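Local coordinates for 5-Carboxyvanillate Decarboxylase (Novosphingobium aromaticivorans, PDB 4QRN), which probably catalyses the manganese-dependent decarboxylation of 5-carboxyvanillate, as a member of the amidohydrolase superfamily, at residues A[209-214]-A[236-241]; A[111-116]-A[178-183]; A[328-333]-A[368-373]. All coordinates share one frame; numbering follows the deposited sequence.

How the interactions relate
Interactions 1 and 2 are buried neighbours at the C-terminal ends of barrel strands, their centres about 10 Å apart, and both touch the bound nitrobenzoate; Ser113 OG bonds to Pro211 O and Ser181 OG to Glu237 OE2 between them. Neither has a direct hydrogen bond between its own two segments: each relies on close packing and one bridging water, and interaction 1 alone carries a manganese ligand. Interaction 3, its centre about 21 and 22 Å from those of interactions 1 and 2, joins strand 331-332 to the C-terminal helix. Its inner side sets one methionine sulfur against two aromatic rings, its outer side is charged and hydrated, and a straight tryptophan bond spans its segments.

Interaction 1: residues A[209-214]-A[236-241]; sequences IHPATS and VETGMH. With MN (manganese (II) ion), chain E; 1DF (4-hydroxy-3-methoxy-5-nitrobenzoic acid), chain F.
Thr238 meets residues 209-211 through a first torsion of -48°, which sets CG2 anti to its own backbone N and OG1 anti to its carbonyl carbon. Thus the methyl faces Ile209 and the hydroxyl faces Pro211, where helix 233-248 packs against the loop leaving strand 207-209 at the C-terminal end of the amidohydrolase barrel. The fit is tight, with Thr238 OG1 3.0 Å from Pro211 CA; the hydroxyl bonds back to Phe234 O, one turn earlier. CG2 of Thr238 lies 3.5 Å from Ile209 O. Glu237 CG, anti to its backbone N (chi1 164°), lies 3.4 Å from Ala212 O; a bend at chi2 (64°) then turns the carboxylate toward Ser181, Tyr187 and a water. That water bridges Glu237 OE1 and Ser214 OG, 2.7 Å from each.

His210 turns from the helix toward the metal site. Its ND1 donates to an in-plane lone pair of Pro211 O (2.9 Å), which restrains the ring's rotation, and Pro211 CD lies over one face of the ring, toward its rim. Glu41 and Asp336 also bind the manganese, and the inhibitor supplies its phenolic and nitro oxygens. The other ring nitrogen, His210 NE2, coordinates manganese at 2.2 Å.

Interaction 2: residues A[111-116]-A[178-183]; sequences LTSPGV and QINSHT. With 1DF (4-hydroxy-3-methoxy-5-nitrobenzoic acid), chain F.
Asn180 lies against Ser113, Pro114 and Gly115, joining the loops that follow strands 177-179 and 106-111 in the amidohydrolase barrel. With chi1 at -55°, its CG stands beside its own backbone N and anti to the carbonyl carbon, which turns the amide toward the bend of 111-116. CB itself packs 3.6 Å from Ser113 OG, and the torsion brings ND2 to 3.5 Å from Pro114 C. Asn180 is itself the centre of an inverse gamma turn, and the Ser113-Pro114 peptide is cis, so both backbones bend sharply where they meet.

Gln178 is extended beyond CG, long enough for NE2 to donate to Asn180 OD1 (2.9 Å). The bond is bent, 138° at the hydrogen; the donor lies in the Asn180 carbonyl plane, but OD1 is tilted out of the Gln178 amide plane. It ties the two amides together beside the metal ligand His210, against which Gln178 packs.

Ser113 OG bonds to Pro211 O, and Thr112 OG1, bonded to Tyr339, lies 3.3 Å from OM of the bound nitrobenzoate. A water joins the two segments: it donates to Leu111 O at 2.8 Å and accepts from Asn180 ND2 at 2.9 Å.

Interaction 3: residues A[328-333]-A[368-373]; sequences EDRVMY and EKWFKL
Trp370 and Met332 meet on the inner side of a helix-on-strand contact, where helix 356-370, the last of the amidohydrolase barrel domain, packs against the short barrel strand 331-332. The packed side is built round sulfur. Met332 CG stands anti to the carbonyl carbon (chi1 -69°) and the chain runs on extended through chi2, which carries SD to two rings in Met-aromatic contacts: it lies at the edge of the Trp370 indole, 4.1 Å from Trp370 CD1, and comes obliquely to Phe371, 3.9 Å from Phe371 CE2. Leu307 of the adjacent strand touches both Met332 and Trp370, and Phe371 extends on to Thr40 of strand 38-44.

The indole is also fixed by a polar bond. Trp370 NE1 donates to Asp329 O at 2.8 Å and 171°, the oxygen lying in the ring plane and the donor in the carbonyl plane; such a straight bond sets the rotation of the ring. Farther along the indole, Arg330 NH1 stands 3.4 Å from Trp370 CH2. Guanidinium and indole planes are 67° apart, so this is no stacked arrangement, and Arg330 has bonds to Gln258 and Val306 O.

Toward solvent the contact loosens. Beyond Phe371 the helix closes in a Schellman motif at Lys372, with Leu373 N bonded to Glu368 O. Exposed Lys369 lays its CD over one indole face, toward the rim, but its ammonium does not touch Asp329, whose carboxylate pairs instead with Lys361. Between Asp329 and Lys369 sits one water, donating to Asp329 OD2 and accepting from Lys369 NZ, 2.9 Å from each.

Interaction 1: residues A[209-214]-A[236-241]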
loop_
_atom_site.group_PDB
_atom_site.type_symbol
_atom_site.label_atom_id
_atom_site.label_comp_id
_atom_site.label_asym_id
_atom_site.label_seq_id
_atom_site.Cartn_x
_atom_site.Cartn_y
_atom_site.Cartn_z
ATOM N N ILE A 209 2.952 -15.801 3.688
ATOM C CA ILE A 209 1.857 -15.023 4.274
ATOM C C ILE A 209 1.018 -14.537 3.108
ATOM O O ILE A 209 1.414 -13.638 2.362
ATOM C CB ILE A 209 2.316 -13.867 5.158
ATOM C CG1 ILE A 209 3.181 -14.389 6.297
ATOM C CG2 ILE A 209 1.068 -13.160 5.732
ATOM C CD1 ILE A 209 3.703 -13.315 7.244
ATOM N N HIS A 210 -0.119 -15.199 2.921
ATOM C CA HIS A 210 -1.059 -14.888 1.861
ATOM C C HIS A 210 -2.083 -13.878 2.385
ATOM O O HIS A 210 -2.372 -13.859 3.585
ATOM C CB HIS A 210 -1.777 -16.186 1.482
ATOM C CG HIS A 210 -2.673 -16.051 0.291
ATOM N ND1 HIS A 210 -3.951 -15.560 0.376
ATOM C CD2 HIS A 210 -2.455 -16.324 -1.020
ATOM C CE1 HIS A 210 -4.475 -15.520 -0.845
ATOM N NE2 HIS A 210 -3.597 -16.003 -1.710
ATOM N N PRO A 211 -2.691 -13.060 1.511
ATOM C CA PRO A 211 -3.668 -12.103 2.028
ATOM C C PRO A 211 -4.916 -12.753 2.606
ATOM O O PRO A 211 -5.281 -13.910 2.361
ATOM C CB PRO A 211 -4.050 -11.283 0.792
ATOM C CG PRO A 211 -2.875 -11.374 -0.126
ATOM C CD PRO A 211 -2.345 -12.793 0.098
ATOM N N ALA A 212 -5.610 -11.918 3.362
ATOM C CA ALA A 212 -6.974 -12.128 3.794
ATOM C C ALA A 212 -7.624 -10.766 3.801
ATOM O O ALA A 212 -6.961 -9.727 3.788
ATOM C CB ALA A 212 -7.029 -12.762 5.191
ATOM N N THR A 213 -8.946 -10.765 3.864
ATOM C CA THR A 213 -9.649 -9.553 4.212
ATOM C C THR A 213 -9.175 -9.033 5.575
ATOM O O THR A 213 -8.819 -9.808 6.465
ATOM C CB THR A 213 -11.172 -9.787 4.269
ATOM O OG1 THR A 213 -11.478 -10.953 5.053
ATOM C CG2 THR A 213 -11.738 -9.972 2.877
ATOM N N SER A 214 -9.202 -7.718 5.716
ATOM C CA SER A 214 -8.853 -7.086 6.969
ATOM C C SER A 214 -9.823 -7.511 8.064
ATOM O O SER A 214 -10.983 -7.833 7.788
ATOM C CB SER A 214 -8.957 -5.571 6.799
ATOM O OG SER A 214 -8.030 -5.066 5.849
ATOM N N VAL A 236 -2.989 -4.052 1.753
ATOM C CA VAL A 236 -2.854 -3.329 3.014
ATOM C C VAL A 236 -2.626 -4.329 4.142
ATOM O O VAL A 236 -1.687 -4.205 4.938
ATOM C CB VAL A 236 -4.110 -2.484 3.274
ATOM C CG1 VAL A 236 -4.119 -1.956 4.724
ATOM C CG2 VAL A 236 -4.222 -1.328 2.257
ATOM N N GLU A 237 -3.523 -5.314 4.239
ATOM C CA GLU A 237 -3.484 -6.294 5.315
ATOM C C GLU A 237 -2.147 -7.040 5.332
ATOM O O GLU A 237 -1.507 -7.212 6.362
ATOM C CB GLU A 237 -4.667 -7.253 5.134
ATOM C CG GLU A 237 -4.580 -8.542 5.922
ATOM C CD GLU A 237 -4.588 -8.435 7.441
ATOM O OE1 GLU A 237 -5.014 -7.406 8.000
ATOM O OE2 GLU A 237 -4.192 -9.443 8.064
ATOM N N THR A 238 -1.734 -7.511 4.159
ATOM C CA THR A 238 -0.590 -8.414 4.090
ATOM C C THR A 238 0.718 -7.637 4.219
ATOM O O THR A 238 1.644 -8.078 4.897
ATOM C CB THR A 238 -0.626 -9.205 2.778
ATOM O OG1 THR A 238 -1.930 -9.746 2.594
ATOM C CG2 THR A 238 0.372 -10.352 2.821
ATOM N N GLY A 239 0.810 -6.483 3.567
ATOM C CA GLY A 239 1.981 -5.644 3.734
ATOM C C GLY A 239 2.131 -5.200 5.185
ATOM O O GLY A 239 3.234 -5.189 5.733
ATOM N N MET A 240 1.032 -4.823 5.820
ATOM C CA MET A 240 1.082 -4.480 7.237
ATOM C C MET A 240 1.621 -5.647 8.059
ATOM O O MET A 240 2.435 -5.470 8.964
ATOM C CB MET A 240 -0.307 -4.095 7.757
ATOM C CG MET A 240 -0.285 -3.661 9.219
ATOM S SD MET A 240 -1.930 -3.325 9.874
ATOM C CE MET A 240 -2.707 -4.920 9.793
ATOM N N HIS A 241 1.123 -6.844 7.766
ATOM C CA HIS A 241 1.502 -8.020 8.544
ATOM C C HIS A 241 2.993 -8.320 8.404
ATOM O O HIS A 241 3.688 -8.551 9.401
ATOM C CB HIS A 241 0.658 -9.206 8.111
ATOM C CG HIS A 241 0.558 -10.292 9.133
ATOM N ND1 HIS A 241 -0.462 -11.207 9.089
ATOM C CD2 HIS A 241 1.268 -10.572 10.262
ATOM C CE1 HIS A 241 -0.353 -12.022 10.126
ATOM N NE2 HIS A 241 0.678 -11.660 10.864
HETATM MN MN MN E . -3.839 -15.873 -3.922
HETATM C C1 1DF F . -8.748 -13.279 -4.726
HETATM C CO1 1DF F . -7.446 -13.057 -5.076
HETATM C CO2 1DF F . -9.038 -14.199 -3.694
HETATM C CM1 1DF F . -6.464 -13.871 -4.417
HETATM C CM2 1DF F . -8.073 -15.052 -3.197
HETATM O OM 1DF F . -8.310 -15.993 -2.235
HETATM C CZ 1DF F . -6.762 -14.991 -3.645
HETATM C CC 1DF F . -9.868 -12.526 -5.344
HETATM C CV 1DF F . -9.559 -15.921 -1.547
HETATM O O1 1DF F . -9.715 -12.108 -6.566
HETATM O O2 1DF F . -10.898 -12.346 -4.685
HETATM O O3 1DF F . -5.870 -15.883 -3.327
HETATM N N 1DF F . -5.076 -13.292 -4.429
HETATM O O11 1DF F . -4.173 -13.782 -3.812
HETATM O O22 1DF F . -4.926 -12.169 -4.985
HETATM O O HOH W 1 -5.810 -4.945 7.332
HETATM O O HOH W 2 -3.620 -18.044 -4.114
#

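Interaction 2: residues A[111-116]-A[178-183]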
loop_
_atom_site.group_PDB
_atom_site.type_symbol
_atom_site.label_atom_id
_atom_site.label_comp_id
_atom_site.label_asym_id
_atom_site.label_seq_id
_atom_site.Cartn_x
_atom_site.Cartn_y
_atom_site.Cartn_z
ATOM N N LEU A 111 -4.635 -24.131 0.597
ATOM C CA LEU A 111 -6.041 -23.914 0.901
ATOM C C LEU A 111 -6.341 -22.420 0.861
ATOM O O LEU A 111 -5.643 -21.604 1.465
ATOM C CB LEU A 111 -6.374 -24.484 2.271
ATOM C CG LEU A 111 -7.840 -24.344 2.685
ATOM C CD1 LEU A 111 -8.731 -25.227 1.841
ATOM C CD2 LEU A 111 -8.013 -24.640 4.170
ATOM N N THR A 112 -7.412 -22.056 0.168
ATOM C CA THR A 112 -7.676 -20.669 -0.119
ATOM C C THR A 112 -8.040 -19.873 1.127
ATOM O O THR A 112 -8.662 -20.367 2.085
ATOM C CB THR A 112 -8.746 -20.576 -1.216
ATOM O OG1 THR A 112 -8.818 -19.242 -1.709
ATOM C CG2 THR A 112 -10.119 -20.982 -0.739
ATOM N N SER A 113 -7.645 -18.605 1.101
ATOM C CA SER A 113 -7.866 -17.711 2.225
ATOM C C SER A 113 -9.357 -17.557 2.523
ATOM O O SER A 113 -10.157 -17.400 1.606
ATOM C CB SER A 113 -7.259 -16.367 1.870
ATOM O OG SER A 113 -7.460 -15.441 2.910
ATOM N N PRO A 114 -9.746 -17.529 3.812
ATOM C CA PRO A 114 -8.912 -17.445 5.018
ATOM C C PRO A 114 -8.619 -18.789 5.682
ATOM O O PRO A 114 -8.221 -18.826 6.853
ATOM C CB PRO A 114 -9.776 -16.585 5.944
ATOM C CG PRO A 114 -11.166 -17.067 5.637
ATOM C CD PRO A 114 -11.158 -17.211 4.126
ATOM N N GLY A 115 -8.812 -19.892 4.963
ATOM C CA GLY A 115 -8.567 -21.192 5.563
ATOM C C GLY A 115 -9.478 -21.425 6.756
ATOM O O GLY A 115 -10.655 -21.029 6.749
ATOM N N VAL A 116 -8.951 -22.056 7.804
ATOM C CA VAL A 116 -9.748 -22.281 9.015
ATOM C C VAL A 116 -9.487 -21.233 10.084
ATOM O O VAL A 116 -9.994 -21.334 11.202
ATOM C CB VAL A 116 -9.519 -23.691 9.608
ATOM C CG1 VAL A 116 -9.854 -24.761 8.579
ATOM C CG2 VAL A 116 -8.111 -23.866 10.145
ATOM N N GLN A 178 1.169 -22.040 4.317
ATOM C CA GLN A 178 0.585 -20.736 4.028
ATOM C C GLN A 178 -0.303 -20.333 5.186
ATOM O O GLN A 178 -1.176 -21.098 5.595
ATOM C CB GLN A 178 -0.247 -20.805 2.737
ATOM C CG GLN A 178 -0.984 -19.486 2.455
ATOM C CD GLN A 178 -1.672 -19.511 1.117
ATOM O OE1 GLN A 178 -1.012 -19.528 0.075
ATOM N NE2 GLN A 178 -3.009 -19.517 1.130
ATOM N N ILE A 179 -0.083 -19.124 5.715
ATOM C CA ILE A 179 -0.981 -18.535 6.697
ATOM C C ILE A 179 -1.640 -17.347 6.009
ATOM O O ILE A 179 -0.971 -16.520 5.374
ATOM C CB ILE A 179 -0.242 -18.124 7.990
ATOM C CG1 ILE A 179 0.257 -19.387 8.709
ATOM C CG2 ILE A 179 -1.170 -17.279 8.904
ATOM C CD1 ILE A 179 1.012 -19.119 10.014
ATOM N N ASN A 180 -2.963 -17.283 6.116
ATOM C CA ASN A 180 -3.789 -16.288 5.445
ATOM C C ASN A 180 -3.899 -15.057 6.309
ATOM O O ASN A 180 -4.964 -14.702 6.820
ATOM C CB ASN A 180 -5.128 -16.938 5.131
ATOM C CG ASN A 180 -4.932 -18.185 4.359
ATOM O OD1 ASN A 180 -4.459 -18.117 3.222
ATOM N ND2 ASN A 180 -5.220 -19.347 4.974
ATOM N N SER A 181 -2.751 -14.426 6.517
ATOM C CA SER A 181 -2.591 -13.220 7.299
ATOM C C SER A 181 -3.239 -13.365 8.676
ATOM O O SER A 181 -2.950 -14.350 9.351
ATOM C CB SER A 181 -2.988 -11.975 6.498
ATOM O OG SER A 181 -2.322 -10.865 7.036
ATOM N N HIS A 182 -3.991 -12.367 9.156
ATOM C CA HIS A 182 -4.416 -12.367 10.557
ATOM C C HIS A 182 -5.280 -13.586 10.908
ATOM O O HIS A 182 -5.922 -14.205 10.058
ATOM C CB HIS A 182 -5.206 -11.080 10.889
ATOM C CG HIS A 182 -6.577 -11.047 10.305
ATOM N ND1 HIS A 182 -7.702 -11.440 11.007
ATOM C CD2 HIS A 182 -6.997 -10.671 9.070
ATOM C CE1 HIS A 182 -8.758 -11.311 10.215
ATOM N NE2 HIS A 182 -8.358 -10.839 9.039
ATOM N N THR A 183 -5.291 -13.904 12.202
ATOM C CA THR A 183 -6.233 -14.881 12.722
ATOM C C THR A 183 -7.128 -14.165 13.707
ATOM O O THR A 183 -6.681 -13.745 14.786
ATOM C CB THR A 183 -5.504 -16.093 13.368
ATOM O OG1 THR A 183 -4.851 -16.826 12.332
ATOM C CG2 THR A 183 -6.479 -17.030 14.084
HETATM C C1 1DF F . -8.748 -13.279 -4.726
HETATM C CO1 1DF F . -7.446 -13.057 -5.076
HETATM C CO2 1DF F . -9.038 -14.199 -3.694
HETATM C CM1 1DF F . -6.464 -13.871 -4.417
HETATM C CM2 1DF F . -8.073 -15.052 -3.197
HETATM O OM 1DF F . -8.310 -15.993 -2.235
HETATM C CZ 1DF F . -6.762 -14.991 -3.645
HETATM C CC 1DF F . -9.868 -12.526 -5.344
HETATM C CV 1DF F . -9.559 -15.921 -1.547
HETATM O O1 1DF F . -9.715 -12.108 -6.566
HETATM O O2 1DF F . -10.898 -12.346 -4.685
HETATM O O3 1DF F . -5.870 -15.883 -3.327
HETATM N N 1DF F . -5.076 -13.292 -4.429
HETATM O O11 1DF F . -4.173 -13.782 -3.812
HETATM O O22 1DF F . -4.926 -12.169 -4.985
HETATM O O HOH W 3 -4.262 -21.867 3.839
#

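Interaction 3: residues A[328-333]-A[368-373]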
loop_
_atom_site.group_PDB
_atom_site.type_symbol
_atom_site.label_atom_id
_atom_site.label_comp_id
_atom_site.label_asym_id
_atom_site.label_seq_id
_atom_site.Cartn_x
_atom_site.Cartn_y
_atom_site.Cartn_z
ATOM N N GLU A 328 17.479 -10.656 -8.211
ATOM C CA GLU A 328 16.745 -11.511 -9.138
ATOM C C GLU A 328 16.582 -12.949 -8.652
ATOM O O GLU A 328 15.724 -13.656 -9.172
ATOM C CB GLU A 328 17.374 -11.494 -10.515
ATOM C CG GLU A 328 18.708 -12.159 -10.559
ATOM C CD GLU A 328 19.254 -12.289 -11.966
ATOM O OE1 GLU A 328 18.761 -11.586 -12.873
ATOM O OE2 GLU A 328 20.175 -13.101 -12.182
ATOM N N ASP A 329 17.352 -13.375 -7.658
ATOM C CA ASP A 329 17.183 -14.706 -7.095
ATOM C C ASP A 329 15.999 -14.799 -6.145
ATOM O O ASP A 329 15.707 -15.899 -5.679
ATOM C CB ASP A 329 18.424 -15.145 -6.293
ATOM C CG ASP A 329 19.647 -15.380 -7.121
ATOM O OD1 ASP A 329 19.580 -15.331 -8.358
ATOM O OD2 ASP A 329 20.695 -15.656 -6.491
ATOM N N ARG A 330 15.353 -13.672 -5.826
ATOM C CA ARG A 330 14.388 -13.635 -4.729
ATOM C C ARG A 330 12.979 -13.305 -5.207
ATOM O O ARG A 330 12.105 -13.033 -4.382
ATOM C CB ARG A 330 14.849 -12.664 -3.641
ATOM C CG ARG A 330 16.209 -13.039 -3.079
ATOM C CD ARG A 330 16.551 -12.234 -1.827
ATOM N NE ARG A 330 15.783 -12.646 -0.654
ATOM C CZ ARG A 330 16.073 -13.691 0.115
ATOM N NH1 ARG A 330 17.126 -14.453 -0.158
ATOM N NH2 ARG A 330 15.319 -13.975 1.155
ATOM N N VAL A 331 12.751 -13.367 -6.522
ATOM C CA VAL A 331 11.466 -13.035 -7.138
ATOM C C VAL A 331 11.051 -14.209 -8.023
ATOM O O VAL A 331 11.812 -14.628 -8.906
ATOM C CB VAL A 331 11.566 -11.732 -7.963
ATOM C CG1 VAL A 331 10.237 -11.402 -8.622
ATOM C CG2 VAL A 331 12.072 -10.593 -7.088
ATOM N N MET A 332 9.836 -14.715 -7.800
ATOM C CA MET A 332 9.326 -15.930 -8.437
ATOM C C MET A 332 8.013 -15.668 -9.147
ATOM O O MET A 332 7.194 -14.853 -8.712
ATOM C CB MET A 332 9.074 -16.995 -7.337
ATOM C CG MET A 332 10.357 -17.513 -6.724
ATOM S SD MET A 332 10.077 -18.566 -5.287
ATOM C CE MET A 332 9.705 -17.332 -4.032
ATOM N N TYR A 333 7.786 -16.439 -10.198
ATOM C CA TYR A 333 6.523 -16.449 -10.896
ATOM C C TYR A 333 5.425 -17.120 -10.067
ATOM O O TYR A 333 5.644 -18.158 -9.438
ATOM C CB TYR A 333 6.687 -17.211 -12.220
ATOM C CG TYR A 333 5.370 -17.408 -12.951
ATOM C CD1 TYR A 333 4.717 -16.330 -13.550
ATOM C CD2 TYR A 333 4.755 -18.647 -13.001
ATOM C CE1 TYR A 333 3.488 -16.498 -14.171
ATOM C CE2 TYR A 333 3.534 -18.820 -13.609
ATOM C CZ TYR A 333 2.888 -17.744 -14.185
ATOM O OH TYR A 333 1.663 -17.967 -14.778
ATOM N N GLU A 368 12.572 -23.683 -7.222
ATOM C CA GLU A 368 13.198 -24.964 -6.879
ATOM C C GLU A 368 14.112 -24.798 -5.666
ATOM O O GLU A 368 14.163 -25.688 -4.813
ATOM C CB GLU A 368 13.975 -25.512 -8.068
ATOM C CG GLU A 368 13.055 -26.029 -9.151
ATOM C CD GLU A 368 13.743 -26.490 -10.411
ATOM O OE1 GLU A 368 14.847 -26.019 -10.750
ATOM O OE2 GLU A 368 13.112 -27.302 -11.118
ATOM N N LYS A 369 14.827 -23.672 -5.576
ATOM C CA LYS A 369 15.682 -23.429 -4.427
ATOM C C LYS A 369 14.863 -23.166 -3.161
ATOM O O LYS A 369 15.057 -23.851 -2.140
ATOM C CB LYS A 369 16.608 -22.240 -4.694
ATOM C CG LYS A 369 17.430 -21.865 -3.459
ATOM C CD LYS A 369 18.460 -20.804 -3.725
ATOM C CE LYS A 369 19.187 -20.460 -2.436
ATOM N NZ LYS A 369 20.288 -19.478 -2.654
ATOM N N TRP A 370 13.977 -22.171 -3.196
ATOM C CA TRP A 370 13.371 -21.714 -1.952
ATOM C C TRP A 370 12.323 -22.669 -1.390
ATOM O O TRP A 370 12.098 -22.688 -0.179
ATOM C CB TRP A 370 12.773 -20.313 -2.127
ATOM C CG TRP A 370 13.803 -19.327 -2.528
ATOM C CD1 TRP A 370 13.839 -18.620 -3.709
ATOM C CD2 TRP A 370 14.992 -18.946 -1.813
ATOM N NE1 TRP A 370 14.949 -17.824 -3.756
ATOM C CE2 TRP A 370 15.672 -18.004 -2.617
ATOM C CE3 TRP A 370 15.529 -19.264 -0.553
ATOM C CZ2 TRP A 370 16.859 -17.402 -2.221
ATOM C CZ3 TRP A 370 16.717 -18.659 -0.165
ATOM C CH2 TRP A 370 17.366 -17.739 -1.003
ATOM N N PHE A 371 11.680 -23.455 -2.262
ATOM C CA PHE A 371 10.748 -24.487 -1.809
ATOM C C PHE A 371 11.420 -25.859 -1.656
ATOM O O PHE A 371 10.780 -26.814 -1.245
ATOM C CB PHE A 371 9.552 -24.607 -2.747
ATOM C CG PHE A 371 8.606 -23.428 -2.712
ATOM C CD1 PHE A 371 7.558 -23.383 -1.811
ATOM C CD2 PHE A 371 8.752 -22.402 -3.633
ATOM C CE1 PHE A 371 6.657 -22.330 -1.834
ATOM C CE2 PHE A 371 7.865 -21.328 -3.655
ATOM C CZ PHE A 371 6.801 -21.310 -2.765
ATOM N N LYS A 372 12.705 -25.969 -1.997
ATOM C CA LYS A 372 13.451 -27.249 -1.909
ATOM C C LYS A 372 12.743 -28.316 -2.703
ATOM O O LYS A 372 12.482 -29.414 -2.189
ATOM C CB LYS A 372 13.671 -27.716 -0.483
ATOM C CG LYS A 372 14.526 -26.779 0.300
ATOM C CD LYS A 372 15.022 -27.454 1.568
ATOM C CE LYS A 372 15.805 -26.507 2.454
ATOM N NZ LYS A 372 14.909 -25.567 3.166
ATOM N N LEU A 373 12.474 -28.022 -3.970
ATOM C CA LEU A 373 11.747 -28.962 -4.824
ATOM C C LEU A 373 12.635 -30.081 -5.313
ATOM O O LEU A 373 13.860 -29.956 -5.329
ATOM C CB LEU A 373 11.140 -28.239 -6.026
ATOM C CG LEU A 373 10.196 -27.092 -5.662
ATOM C CD1 LEU A 373 9.607 -26.489 -6.927
ATOM C CD2 LEU A 373 9.097 -27.580 -4.698
ATOM O OXT LEU A 373 12.117 -31.133 -5.696
HETATM O O HOH W 4 20.134 -16.827 -3.935
#